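Local coordinates for nucleoside diphosphate kinase (Aquifex aeolicus, PDB 3ZTP), which transfers the gamma phosphate of ATP to nucleoside diphosphates by a ping-pong mechanism through a phosphorylated enzyme intermediate, helping to supply nucleoside triphosphates other than ATP, at residues K35-F40 and I135-I141; E30-I34 and V76-A82; E4-I8 and E131-F136. All coordinates share one frame; numbering follows the deposited sequence.

Contact 1 (K35-F40 and I135-I141); sequences KALKMF and IFSGLEI
K38 and A36 of strand 33-40 meet the chain as it leaves helix 125-135, on the strand at the edge, within this chain, of the ferredoxin-like antiparallel sheet of this kinase. In the conformer described, the ammonium of K38 makes two bonds: NZ donates to I135 O at 2.7 Å, nearly along the C=O axis (164°), and forms a salt bridge with E140 OE1 at 2.8 Å, the oxygen offering its syn lone pair. The positive charge thus sits at the carboxy end of the helix, which probably favours it. K38 CG lies between the backbone N and the carbonyl carbon (chi1 77°), and the chain then runs extended, slipping past the F136 ring in the opposite sense with CG and CD near CE1.

The F136 ring is covered on both faces. A36 CB stands 3.6 Å from its centroid, 8° off the ring normal, as a CH-pi contact; I135 CG2, in the conformer described, covers the other face, nearer the rim. Beyond this, F40 crosses I135 at about a right angle, its CZ 3.7 Å from I135 CD1. At the other end, K35 CB and CE rest against I141 CG2.

The second shell fixes the acceptor. S137 N donates to E140 OE2 at 3.0 Å, reaching it from above the carboxylate plane, so the carboxylate is held by both its oxygens while the 3-10 turn 138-140 brings E140 back toward the strand. K46 of a second subunit binds the carbonyls of G138 and I141, and the backbone of L37 and M39 bonds to a third subunit. Between strand and turn, one water accepts from L37 N at 3.1 Å and lies 2.9 Å from E140 O, to which it can donate.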
loop_
_atom_site.group_PDB
_atom_site.type_symbol
_atom_site.label_atom_id
_atom_site.label_comp_id
_atom_site.label_asym_id
_atom_site.label_seq_id
_atom_site.Cartn_x
_atom_site.Cartn_y
_atom_site.Cartn_z
ATOM N N LYS A 35 -8.811 13.185 2.552
ATOM C CA LYS A 35 -8.679 12.526 1.244
ATOM C C LYS A 35 -7.793 11.288 1.272
ATOM O O LYS A 35 -7.797 10.491 0.323
ATOM C CB LYS A 35 -8.149 13.509 0.213
ATOM C CG LYS A 35 -9.042 14.723 -0.028
ATOM C CD LYS A 35 -10.356 14.343 -0.601
ATOM C CE LYS A 35 -10.182 13.637 -1.934
ATOM N NZ LYS A 35 -11.497 13.317 -2.575
ATOM N N ALA A 36 -6.969 11.156 2.300
ATOM C CA ALA A 36 -6.137 9.967 2.457
ATOM C C ALA A 36 -5.748 9.895 3.922
ATOM O O ALA A 36 -5.669 10.925 4.618
ATOM C CB ALA A 36 -4.885 10.035 1.568
ATOM N N LEU A 37 -5.516 8.694 4.407
ATOM C CA LEU A 37 -5.215 8.477 5.816
ATOM C C LEU A 37 -4.534 7.166 5.974
ATOM O O LEU A 37 -5.018 6.164 5.455
ATOM C CB LEU A 37 -6.533 8.475 6.630
ATOM C CG LEU A 37 -6.410 8.284 8.135
ATOM C CD1 LEU A 37 -5.873 9.475 8.798
ATOM C CD2 LEU A 37 -7.773 7.948 8.714
ATOM N N LYS A 38 -3.439 7.129 6.706
ATOM C CA LYS A 38 -2.907 5.843 7.112
ATOM C C LYS A 38 -1.891 5.975 8.210
ATOM O O LYS A 38 -1.298 7.021 8.424
ATOM C CB LYS A 38 -2.285 5.099 5.934
ATOM C CG LYS A 38 -0.914 5.627 5.537
ATOM C CD LYS A 38 -0.453 5.034 4.199
ATOM C CE LYS A 38 0.740 5.775 3.638
ATOM N NZ LYS A 38 1.097 5.175 2.316
ATOM N N MET A 39 -1.738 4.864 8.910
ATOM C CA MET A 39 -0.714 4.648 9.932
ATOM C C MET A 39 0.449 3.910 9.299
ATOM O O MET A 39 0.246 2.930 8.593
ATOM C CB MET A 39 -1.299 3.829 11.078
ATOM C CG MET A 39 -0.284 3.507 12.135
ATOM S SD MET A 39 -1.037 2.677 13.551
ATOM C CE MET A 39 -2.001 3.970 14.194
ATOM N N PHE A 40 1.668 4.375 9.542
ATOM C CA PHE A 40 2.858 3.757 9.009
ATOM C C PHE A 40 4.003 4.075 9.955
ATOM O O PHE A 40 3.827 4.811 10.936
ATOM C CB PHE A 40 3.145 4.250 7.573
ATOM C CG PHE A 40 3.510 5.686 7.506
ATOM C CD1 PHE A 40 2.528 6.659 7.545
ATOM C CD2 PHE A 40 4.854 6.086 7.463
ATOM C CE1 PHE A 40 2.861 8.013 7.541
ATOM C CE2 PHE A 40 5.181 7.450 7.420
ATOM C CZ PHE A 40 4.176 8.396 7.478
ATOM N N ILE A 135 4.272 10.352 0.998
ATOM C CA ILE A 135 3.539 9.433 1.859
ATOM C C ILE A 135 2.462 8.645 1.114
ATOM O O ILE A 135 2.243 7.477 1.398
ATOM C CB ILE A 135 2.870 10.222 3.021
ATOM C CG1 ILE A 135 3.924 11.007 3.816
ATOM C CG2 ILE A 135 2.059 9.295 3.931
ATOM C CD1 ILE A 135 5.062 10.158 4.380
ATOM N N PHE A 136 1.786 9.307 0.172
ATOM C CA PHE A 136 0.607 8.753 -0.492
ATOM C C PHE A 136 0.729 8.822 -1.994
ATOM O O PHE A 136 0.992 9.894 -2.535
ATOM C CB PHE A 136 -0.661 9.566 -0.128
ATOM C CG PHE A 136 -1.085 9.461 1.311
ATOM C CD1 PHE A 136 -1.629 8.299 1.811
ATOM C CD2 PHE A 136 -0.925 10.538 2.145
ATOM C CE1 PHE A 136 -2.033 8.225 3.137
ATOM C CE2 PHE A 136 -1.364 10.490 3.465
ATOM C CZ PHE A 136 -1.886 9.334 3.958
ATOM N N SER A 137 0.436 7.720 -2.671
ATOM C CA SER A 137 0.282 7.774 -4.122
ATOM C C SER A 137 -1.093 8.318 -4.473
ATOM O O SER A 137 -2.018 8.363 -3.639
ATOM C CB SER A 137 0.397 6.389 -4.730
ATOM O OG SER A 137 -0.742 5.625 -4.409
ATOM N N GLY A 138 -1.275 8.688 -5.720
ATOM C CA GLY A 138 -2.578 9.027 -6.238
ATOM C C GLY A 138 -3.595 7.938 -6.052
ATOM O O GLY A 138 -4.787 8.214 -5.867
ATOM N N LEU A 139 -3.150 6.687 -6.093
ATOM C CA LEU A 139 -4.061 5.563 -5.883
ATOM C C LEU A 139 -4.654 5.522 -4.473
ATOM O O LEU A 139 -5.697 4.889 -4.270
ATOM C CB LEU A 139 -3.359 4.232 -6.164
ATOM C CG LEU A 139 -2.892 4.025 -7.600
ATOM C CD1 LEU A 139 -2.083 2.732 -7.726
ATOM C CD2 LEU A 139 -4.071 3.969 -8.542
ATOM N N GLU A 140 -3.984 6.151 -3.504
ATOM C CA GLU A 140 -4.428 6.184 -2.115
ATOM C C GLU A 140 -5.304 7.367 -1.762
ATOM O O GLU A 140 -5.775 7.485 -0.623
ATOM C CB GLU A 140 -3.210 6.220 -1.187
ATOM C CG GLU A 140 -2.375 4.965 -1.228
ATOM C CD GLU A 140 -1.141 5.084 -0.390
ATOM O OE1 GLU A 140 -1.220 4.847 0.829
ATOM O OE2 GLU A 140 -0.061 5.397 -0.921
ATOM N N ILE A 141 -5.515 8.278 -2.691
ATOM C CA ILE A 141 -6.332 9.464 -2.470
ATOM C C ILE A 141 -7.743 9.125 -2.951
ATOM O O ILE A 141 -7.947 8.802 -4.116
ATOM C CB ILE A 141 -5.692 10.676 -3.171
ATOM C CG1 ILE A 141 -4.332 10.911 -2.519
ATOM C CG2 ILE A 141 -6.616 11.897 -3.062
ATOM C CD1 ILE A 141 -3.466 11.968 -3.181
HETATM O O HOH W 1 -5.624 6.613 2.162
#

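Contact 2 (E30-I34 and V76-A82)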
loop_
_atom_site.group_PDB
_atom_site.type_symbol
_atom_site.label_atom_id
_atom_site.label_comp_id
_atom_site.label_asym_id
_atom_site.label_seq_id
_atom_site.Cartn_x
_atom_site.Cartn_y
_atom_site.Cartn_z
ATOM N N GLU A 30 -13.540 21.471 11.520
ATOM C CA GLU A 30 -13.128 22.714 10.878
ATOM C C GLU A 30 -13.457 22.731 9.380
ATOM O O GLU A 30 -13.228 23.738 8.704
ATOM C CB GLU A 30 -11.633 22.929 11.096
ATOM C CG GLU A 30 -11.272 23.190 12.569
ATOM C CD GLU A 30 -11.427 24.625 13.001
ATOM O OE1 GLU A 30 -11.872 25.475 12.199
ATOM O OE2 GLU A 30 -11.097 24.919 14.174
ATOM N N GLY A 31 -14.024 21.643 8.858
ATOM C CA GLY A 31 -14.569 21.651 7.502
ATOM C C GLY A 31 -13.676 21.020 6.440
ATOM O O GLY A 31 -13.954 21.180 5.248
ATOM N N PHE A 32 -12.616 20.336 6.846
ATOM C CA PHE A 32 -11.725 19.714 5.867
ATOM C C PHE A 32 -12.201 18.322 5.509
ATOM O O PHE A 32 -12.742 17.578 6.333
ATOM C CB PHE A 32 -10.291 19.665 6.406
ATOM C CG PHE A 32 -9.736 21.014 6.603
ATOM C CD1 PHE A 32 -9.396 21.773 5.490
ATOM C CD2 PHE A 32 -9.700 21.610 7.855
ATOM C CE1 PHE A 32 -8.960 23.067 5.618
ATOM C CE2 PHE A 32 -9.259 22.909 7.984
ATOM C CZ PHE A 32 -8.895 23.638 6.868
ATOM N N GLN A 33 -11.991 17.979 4.254
ATOM C CA GLN A 33 -12.195 16.626 3.768
ATOM C C GLN A 33 -10.909 15.840 3.936
ATOM O O GLN A 33 -9.850 16.300 3.477
ATOM C CB GLN A 33 -12.561 16.666 2.285
ATOM C CG GLN A 33 -13.927 17.294 1.995
ATOM C CD GLN A 33 -15.062 16.540 2.661
ATOM O OE1 GLN A 33 -15.215 15.336 2.466
ATOM N NE2 GLN A 33 -15.855 17.243 3.474
ATOM N N ILE A 34 -10.986 14.690 4.590
ATOM C CA ILE A 34 -9.842 13.780 4.663
ATOM C C ILE A 34 -9.841 12.972 3.370
ATOM O O ILE A 34 -10.764 12.209 3.107
ATOM C CB ILE A 34 -9.879 12.856 5.884
ATOM C CG1 ILE A 34 -9.863 13.703 7.160
ATOM C CG2 ILE A 34 -8.725 11.892 5.852
ATOM C CD1 ILE A 34 -10.081 12.913 8.443
ATOM N N VAL A 76 -4.189 13.497 4.275
ATOM C CA VAL A 76 -4.290 14.594 3.346
ATOM C C VAL A 76 -5.610 15.295 3.648
ATOM O O VAL A 76 -6.664 14.658 3.670
ATOM C CB VAL A 76 -4.286 14.106 1.883
ATOM C CG1 VAL A 76 -4.522 15.277 0.930
ATOM C CG2 VAL A 76 -2.977 13.398 1.568
ATOM N N LEU A 77 -5.530 16.597 3.887
ATOM C CA LEU A 77 -6.686 17.431 4.169
ATOM C C LEU A 77 -6.928 18.351 3.002
ATOM O O LEU A 77 -6.007 19.008 2.514
ATOM C CB LEU A 77 -6.444 18.266 5.433
ATOM C CG LEU A 77 -6.125 17.473 6.690
ATOM C CD1 LEU A 77 -5.945 18.444 7.821
ATOM C CD2 LEU A 77 -7.219 16.474 7.003
ATOM N N GLU A 78 -8.184 18.429 2.564
ATOM C CA GLU A 78 -8.581 19.270 1.441
ATOM C C GLU A 78 -9.645 20.272 1.850
ATOM O O GLU A 78 -10.609 19.935 2.519
ATOM C CB GLU A 78 -9.097 18.377 0.313
ATOM C CG GLU A 78 -9.541 19.117 -0.932
ATOM C CD GLU A 78 -10.034 18.149 -1.991
ATOM O OE1 GLU A 78 -9.199 17.400 -2.546
ATOM O OE2 GLU A 78 -11.250 18.100 -2.243
ATOM N N GLY A 79 -9.449 21.509 1.441
ATOM C CA GLY A 79 -10.445 22.536 1.672
ATOM C C GLY A 79 -9.955 23.897 1.227
ATOM O O GLY A 79 -8.806 24.074 0.857
ATOM N N GLU A 80 -10.853 24.874 1.246
ATOM C CA GLU A 80 -10.491 26.246 0.892
ATOM C C GLU A 80 -9.359 26.757 1.791
ATOM O O GLU A 80 -9.434 26.632 3.010
ATOM C CB GLU A 80 -11.719 27.135 1.046
ATOM C CG GLU A 80 -11.472 28.602 0.771
ATOM C CD GLU A 80 -11.055 28.870 -0.654
ATOM O OE1 GLU A 80 -11.488 28.132 -1.564
ATOM O OE2 GLU A 80 -10.286 29.828 -0.862
ATOM N N ASP A 81 -8.303 27.285 1.176
ATOM C CA ASP A 81 -7.204 27.892 1.916
ATOM C C ASP A 81 -6.635 26.909 2.947
ATOM O O ASP A 81 -6.171 27.315 4.004
ATOM C CB ASP A 81 -7.697 29.186 2.592
ATOM C CG ASP A 81 -6.577 30.174 2.918
ATOM O OD1 ASP A 81 -5.524 30.199 2.236
ATOM O OD2 ASP A 81 -6.805 30.987 3.848
ATOM N N ALA A 82 -6.602 25.622 2.615
ATOM C CA ALA A 82 -6.243 24.585 3.601
ATOM C C ALA A 82 -4.863 24.750 4.188
ATOM O O ALA A 82 -4.661 24.493 5.362
ATOM C CB ALA A 82 -6.384 23.195 3.012
#
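F32 turns its ring across to the corner that follows strand 72-78, while Q33 and I34 pair with E78 and L77. With CG beside the backbone N (chi1 -64°), the F32 ring brings its CD1 edge to the carbonyl of E78, whose O lies near the ring plane, 3.7 Å from CD1. CE1 reaches further, to A82 CB at 3.7 Å, at the start of helix 82-90; R85, V86 and I89 of that helix also touch the ring. The base of the side chain is packed as well, F32 CB being 4.2 Å from L77 CB. A beta carbon at G79 would run into F32 CD1, so the glycine lets the ring lie close to the backbone there.

The pairing itself is the antiparallel junction of strand 33-40, at the sheet's edge within this chain, with strand 72-78 in the ferredoxin-like sheet. Q33 and E78 form a hydrogen-bonded pair: Q33 N to E78 O is 3.0 Å, Q33 O to E78 N 2.9 Å. I34 and L77 form the next, non-hydrogen-bonded pair.

The two pairs send their side chains to opposite faces. I34 and L77 run alongside each other in the same direction, with I34 CG1 3.8 Å from L77 CD2; both meet helix 20-29, I34 on I28 and L77 on F27. On the other face, in the conformer described, Q33 bends at chi2 (-61°) and carries its amide clear of E78, whereas the E78 chain is fully extended (chi1 -180°), taking OE1 to a salt bridge with R5 of strand 3-10. Just before the pairing, G31 ends helix 20-29 in a Schellman motif, its positive phi turning the chain into the strand.

Contact 3 (E4-I8 and E131-F136); sequences ERTLI and EICFIF
Helix 125-135 lies on one face of the ferredoxin-like sheet, and here its last turn meets strand 3-10; the axes of segments 4-8 and 131-135 approach to 8.4 Å at 58°. L7 supplies most of the strand's surface. With CG anti to the backbone N (chi1 -175°) the branch point is carried to the helix, and chi2 (81°) turns CD2 to E131 CB at 3.8 Å and, in the conformer described, to 4.0 Å from I135 CG1, while CD1 meets the F136 ring at its edge, near the ring plane, 3.8 Å from CE2. Nearer the backbone, I132 CG1 packs on L7 CB at 3.9 Å, and I132 CD1 reaches R5 CB at 3.9 Å. Put in place of L7, an alanine keeps only CB and would probably open a gap between E131 CB, I135 and the edge of F136. At the far end of its side chain, E131 OE1 is hydrogen-bonded to S122 OG and to NE2 of H120, probably the phosphohistidine, consistent with a role in orienting it. F50 of helix 44-50 also packs on L7 and E131, C133 forms a disulfide with C133 of a second subunit, and helix 82-90 receives T6 and I8 on the sheet's other face.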
loop_
_atom_site.group_PDB
_atom_site.type_symbol
_atom_site.label_atom_id
_atom_site.label_comp_id
_atom_site.label_asym_id
_atom_site.label_seq_id
_atom_site.Cartn_x
_atom_site.Cartn_y
_atom_site.Cartn_z
ATOM N N GLU A 4 -7.308 23.713 -1.634
ATOM C CA GLU A 4 -5.944 23.217 -1.540
ATOM C C GLU A 4 -5.915 21.880 -0.808
ATOM O O GLU A 4 -6.853 21.522 -0.095
ATOM C CB GLU A 4 -5.078 24.208 -0.756
ATOM C CG GLU A 4 -4.934 25.552 -1.443
ATOM C CD GLU A 4 -4.229 26.611 -0.611
ATOM O OE1 GLU A 4 -4.049 26.429 0.611
ATOM O OE2 GLU A 4 -3.864 27.658 -1.192
ATOM N N ARG A 5 -4.819 21.149 -0.978
ATOM C CA ARG A 5 -4.534 19.974 -0.171
ATOM C C ARG A 5 -3.268 20.186 0.633
ATOM O O ARG A 5 -2.282 20.758 0.156
ATOM C CB ARG A 5 -4.346 18.750 -1.052
ATOM C CG ARG A 5 -5.606 18.267 -1.698
ATOM C CD ARG A 5 -5.351 17.135 -2.666
ATOM N NE ARG A 5 -6.619 16.653 -3.210
ATOM C CZ ARG A 5 -6.719 15.718 -4.147
ATOM N NH1 ARG A 5 -5.625 15.165 -4.638
ATOM N NH2 ARG A 5 -7.918 15.348 -4.592
ATOM N N THR A 6 -3.271 19.715 1.877
ATOM C CA THR A 6 -2.095 19.811 2.720
ATOM C C THR A 6 -1.913 18.486 3.428
ATOM O O THR A 6 -2.860 17.704 3.549
ATOM C CB THR A 6 -2.202 20.994 3.707
ATOM O OG1 THR A 6 -0.933 21.132 4.323
ATOM C CG2 THR A 6 -3.259 20.775 4.794
ATOM N N LEU A 7 -0.699 18.206 3.877
ATOM C CA LEU A 7 -0.415 16.966 4.599
ATOM C C LEU A 7 -0.266 17.271 6.075
ATOM O O LEU A 7 0.483 18.187 6.436
ATOM C CB LEU A 7 0.878 16.342 4.087
ATOM C CG LEU A 7 1.154 14.970 4.724
ATOM C CD1 LEU A 7 0.370 13.863 4.050
ATOM C CD2 LEU A 7 2.633 14.635 4.788
ATOM N N ILE A 8 -0.925 16.482 6.926
ATOM C CA ILE A 8 -0.592 16.468 8.346
ATOM C C ILE A 8 -0.001 15.125 8.726
ATOM O O ILE A 8 -0.332 14.081 8.145
ATOM C CB ILE A 8 -1.779 16.807 9.276
ATOM C CG1 ILE A 8 -2.954 15.833 9.082
ATOM C CG2 ILE A 8 -2.206 18.243 9.066
ATOM C CD1 ILE A 8 -3.990 15.866 10.204
ATOM N N GLU A 131 5.414 16.537 0.065
ATOM C CA GLU A 131 5.129 15.737 1.226
ATOM C C GLU A 131 3.972 14.775 0.995
ATOM O O GLU A 131 4.025 13.615 1.437
ATOM C CB GLU A 131 4.779 16.663 2.387
ATOM C CG GLU A 131 5.983 17.488 2.852
ATOM C CD GLU A 131 5.665 18.453 3.964
ATOM O OE1 GLU A 131 4.531 18.470 4.464
ATOM O OE2 GLU A 131 6.585 19.197 4.346
ATOM N N ILE A 132 2.923 15.235 0.315
ATOM C CA ILE A 132 1.811 14.333 -0.006
ATOM C C ILE A 132 2.321 13.174 -0.840
ATOM O O ILE A 132 2.013 12.029 -0.512
ATOM C CB ILE A 132 0.695 15.086 -0.712
ATOM C CG1 ILE A 132 0.022 16.045 0.272
ATOM C CG2 ILE A 132 -0.316 14.110 -1.281
ATOM C CD1 ILE A 132 -0.952 17.023 -0.384
ATOM N N CYS A 133 3.083 13.436 -1.897
ATOM C CA CYS A 133 3.616 12.365 -2.732
ATOM C C CYS A 133 4.593 11.472 -1.975
ATOM O O CYS A 133 4.747 10.288 -2.301
ATOM C CB CYS A 133 4.294 12.951 -3.967
ATOM S SG CYS A 133 3.117 13.579 -5.190
ATOM N N PHE A 134 5.272 12.006 -0.982
ATOM C CA PHE A 134 6.197 11.169 -0.251
ATOM C C PHE A 134 5.456 10.050 0.479
ATOM O O PHE A 134 5.959 8.925 0.592
ATOM C CB PHE A 134 7.030 11.970 0.744
ATOM C CG PHE A 134 8.273 11.256 1.164
ATOM C CD1 PHE A 134 8.283 10.336 2.192
ATOM C CD2 PHE A 134 9.423 11.453 0.444
ATOM C CE1 PHE A 134 9.448 9.650 2.524
ATOM C CE2 PHE A 134 10.596 10.775 0.776
ATOM C CZ PHE A 134 10.594 9.865 1.809
ATOM N N ILE A 135 4.272 10.352 0.998
ATOM C CA ILE A 135 3.539 9.433 1.859
ATOM C C ILE A 135 2.462 8.645 1.114
ATOM O O ILE A 135 2.243 7.477 1.398
ATOM C CB ILE A 135 2.870 10.222 3.021
ATOM C CG1 ILE A 135 3.924 11.007 3.816
ATOM C CG2 ILE A 135 2.059 9.295 3.931
ATOM C CD1 ILE A 135 5.062 10.158 4.380
ATOM N N PHE A 136 1.786 9.307 0.172
ATOM C CA PHE A 136 0.607 8.753 -0.492
ATOM C C PHE A 136 0.729 8.822 -1.994
ATOM O O PHE A 136 0.992 9.894 -2.535
ATOM C CB PHE A 136 -0.661 9.566 -0.128
ATOM C CG PHE A 136 -1.085 9.461 1.311
ATOM C CD1 PHE A 136 -1.629 8.299 1.811
ATOM C CD2 PHE A 136 -0.925 10.538 2.145
ATOM C CE1 PHE A 136 -2.033 8.225 3.137
ATOM C CE2 PHE A 136 -1.364 10.490 3.465
ATOM C CZ PHE A 136 -1.886 9.334 3.958
#

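The three contacts run across one sheet. Contacts 1 and 3, with centres about 8 Å apart, share I135 and F136, so the end of helix 125-135 spans from strand 3-10 to strand 33-40. Strand 72-78 lies between these two: V76 N is 3.0 Å from A36 O, a probable hydrogen bond joining contacts 2 and 1, and V76 CG2 packs 3.6 Å from F136 CD2. Contact 2 is tied to contact 3 by the salt bridge from E78 OE1 to R5 NE, 2.8 Å. From H120, probably the phosphohistidine, side chain to side chain, E131 of contact 3 is about 3 Å away, I135, shared by contacts 1 and 3, about 8 Å, and L77 of contact 2 about 10 Å.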